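Local coordinates for parvulin 42 (Trypanosoma brucei brucei, PDB 6GMP), which probably catalyses the cis-trans isomerisation of peptide bonds preceding proline, through the parvulin-type PPIase domain that makes up this chain, at residues A[7-12]-A[78-83]. Sequence-based numbering, arbitrary orientation.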
loop_
_atom_site.group_PDB
_atom_site.type_symbol
_atom_site.label_atom_id
_atom_site.label_comp_id
_atom_site.label_asym_id
_atom_site.label_seq_id
_atom_site.Cartn_x
_atom_site.Cartn_y
_atom_site.Cartn_z
ATOM N N HIS A 7 -1.992 0.691 -14.128
ATOM C CA HIS A 7 -2.566 1.587 -13.140
ATOM C C HIS A 7 -2.635 0.895 -11.784
ATOM O O HIS A 7 -3.298 -0.142 -11.644
ATOM C CB HIS A 7 -3.966 1.987 -13.599
ATOM C CG HIS A 7 -4.598 3.057 -12.770
ATOM N ND1 HIS A 7 -5.881 3.509 -12.997
ATOM C CD2 HIS A 7 -4.122 3.776 -11.728
ATOM C CE1 HIS A 7 -6.174 4.451 -12.119
ATOM N NE2 HIS A 7 -5.120 4.639 -11.344
ATOM N N PHE A 8 -1.950 1.468 -10.795
ATOM C CA PHE A 8 -1.926 0.917 -9.450
ATOM C C PHE A 8 -2.461 1.885 -8.412
ATOM O O PHE A 8 -2.402 3.106 -8.594
ATOM C CB PHE A 8 -0.502 0.521 -9.056
ATOM C CG PHE A 8 0.111 -0.508 -9.952
ATOM C CD1 PHE A 8 -0.217 -1.849 -9.837
ATOM C CD2 PHE A 8 1.039 -0.124 -10.903
ATOM C CE1 PHE A 8 0.375 -2.792 -10.662
ATOM C CE2 PHE A 8 1.631 -1.055 -11.736
ATOM C CZ PHE A 8 1.297 -2.394 -11.619
ATOM N N TYR A 9 -2.979 1.306 -7.330
ATOM C CA TYR A 9 -3.196 2.002 -6.067
ATOM C C TYR A 9 -2.358 1.283 -5.017
ATOM O O TYR A 9 -1.961 0.137 -5.217
ATOM C CB TYR A 9 -4.657 1.914 -5.617
ATOM C CG TYR A 9 -5.622 2.868 -6.270
ATOM C CD1 TYR A 9 -5.801 2.887 -7.645
ATOM C CD2 TYR A 9 -6.377 3.747 -5.494
ATOM C CE1 TYR A 9 -6.698 3.757 -8.230
ATOM C CE2 TYR A 9 -7.271 4.621 -6.073
ATOM C CZ TYR A 9 -7.428 4.624 -7.439
ATOM O OH TYR A 9 -8.324 5.498 -8.007
ATOM N N HIS A 10 -2.097 1.932 -3.888
ATOM C CA HIS A 10 -1.489 1.198 -2.777
ATOM C C HIS A 10 -1.959 1.680 -1.413
ATOM O O HIS A 10 -2.508 2.775 -1.272
ATOM C CB HIS A 10 0.053 1.143 -2.874
ATOM C CG HIS A 10 0.766 2.374 -2.402
ATOM N ND1 HIS A 10 2.085 2.348 -2.011
ATOM C CD2 HIS A 10 0.363 3.660 -2.271
ATOM C CE1 HIS A 10 2.467 3.559 -1.652
ATOM N NE2 HIS A 10 1.443 4.376 -1.801
ATOM N N VAL A 11 -1.788 0.794 -0.439
ATOM C CA VAL A 11 -1.839 1.122 0.974
ATOM C C VAL A 11 -0.407 1.062 1.473
ATOM O O VAL A 11 0.316 0.102 1.169
ATOM C CB VAL A 11 -2.629 0.063 1.768
ATOM C CG1 VAL A 11 -2.516 0.303 3.275
ATOM C CG2 VAL A 11 -4.079 0.056 1.366
ATOM N N LEU A 12 -0.004 2.061 2.254
ATOM C CA LEU A 12 1.331 2.089 2.855
ATOM C C LEU A 12 1.226 2.110 4.374
ATOM O O LEU A 12 0.575 2.976 4.943
ATOM C CB LEU A 12 2.122 3.314 2.387
ATOM C CG LEU A 12 3.561 3.395 2.890
ATOM C CD1 LEU A 12 4.435 2.297 2.319
ATOM C CD2 LEU A 12 4.168 4.749 2.553
ATOM N N ASP A 78 -7.205 8.667 -2.400
ATOM C CA ASP A 78 -7.651 7.295 -2.140
ATOM C C ASP A 78 -6.634 6.237 -2.555
ATOM O O ASP A 78 -6.992 5.082 -2.790
ATOM C CB ASP A 78 -9.021 7.023 -2.789
ATOM C CG ASP A 78 -10.192 7.498 -1.929
ATOM O OD1 ASP A 78 -10.034 7.601 -0.688
ATOM O OD2 ASP A 78 -11.281 7.735 -2.480
ATOM N N GLY A 79 -5.363 6.628 -2.579
ATOM C CA GLY A 79 -4.264 5.707 -2.793
ATOM C C GLY A 79 -3.843 5.530 -4.238
ATOM O O GLY A 79 -3.014 4.672 -4.539
ATOM N N ASP A 80 -4.399 6.346 -5.119
ATOM C CA ASP A 80 -4.092 6.287 -6.538
ATOM C C ASP A 80 -2.636 6.656 -6.813
ATOM O O ASP A 80 -2.180 7.740 -6.439
ATOM C CB ASP A 80 -5.025 7.256 -7.269
ATOM C CG ASP A 80 -5.019 7.083 -8.781
ATOM O OD1 ASP A 80 -4.359 6.164 -9.313
ATOM O OD2 ASP A 80 -5.715 7.885 -9.433
ATOM N N LEU A 81 -1.916 5.748 -7.473
ATOM C CA LEU A 81 -0.558 6.028 -7.949
ATOM C C LEU A 81 -0.513 6.355 -9.439
ATOM O O LEU A 81 0.561 6.638 -9.969
ATOM C CB LEU A 81 0.340 4.820 -7.673
ATOM C CG LEU A 81 0.489 4.443 -6.199
ATOM C CD1 LEU A 81 1.359 3.192 -6.045
ATOM C CD2 LEU A 81 1.049 5.600 -5.392
ATOM N N GLY A 82 -1.659 6.312 -10.113
ATOM C CA GLY A 82 -1.722 6.574 -11.540
ATOM C C GLY A 82 -1.034 5.485 -12.337
ATOM O O GLY A 82 -0.838 4.363 -11.857
ATOM N N MET A 83 -0.651 5.828 -13.560
ATOM C CA MET A 83 0.014 4.888 -14.451
ATOM C C MET A 83 1.498 4.801 -14.121
ATOM O O MET A 83 2.171 5.824 -13.979
ATOM C CB MET A 83 -0.134 5.338 -15.901
ATOM C CG MET A 83 -1.561 5.572 -16.375
ATOM S SD MET A 83 -2.670 4.154 -16.229
ATOM C CE MET A 83 -1.680 2.825 -16.884
#
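Asp80 lies flat on the ring of Tyr9 and takes a hydrogen bond from His7. Its CA sits over the middle of the Tyr9 ring, 3.5 Å from the centroid, a CH-pi contact, and the carboxylate continues the stack with its plane only 6° from that of the ring. With CG anti to the backbone N (chi1 -168°), the carboxylate is in place for His7: His7 NE2 gives to Asp80 OD1 at 2.7 Å, and that oxygen lies in the plane of the imidazole. Gly82 N reaches that same OD1 from the opposite face of the carboxylate, at 2.8 Å, closing an Asx turn. This is the tight part, and the Phe62 side chain of helix 59-69 touches Tyr9. Further along, Leu81 CD1 packs over one face of the His10 imidazole, 4.0 Å from its centroid.

The backbones run antiparallel but slip by one residue: His7 faces Met83 and Tyr9 faces Asp80, so both Leu81 and Gly82 lie opposite the single residue Phe8, a beta bulge. Leu81 N gives to Phe8 O (2.9 Å). Gly82 has a positive phi. Beyond it the packing slackens toward solvent, where exposed Met83 bends back to set SD 3.6 Å from His7 CB, its sulfur oblique to the imidazole.

Strand 80-84 is thereby held as an edge strand against strand 6-13 in the antiparallel 2-1-4-3 sheet of the parvulin fold. His10 ND1 hydrogen-bonds His116 ND1 on strand 114-120, consistent with the paired histidines at the active site of parvulins.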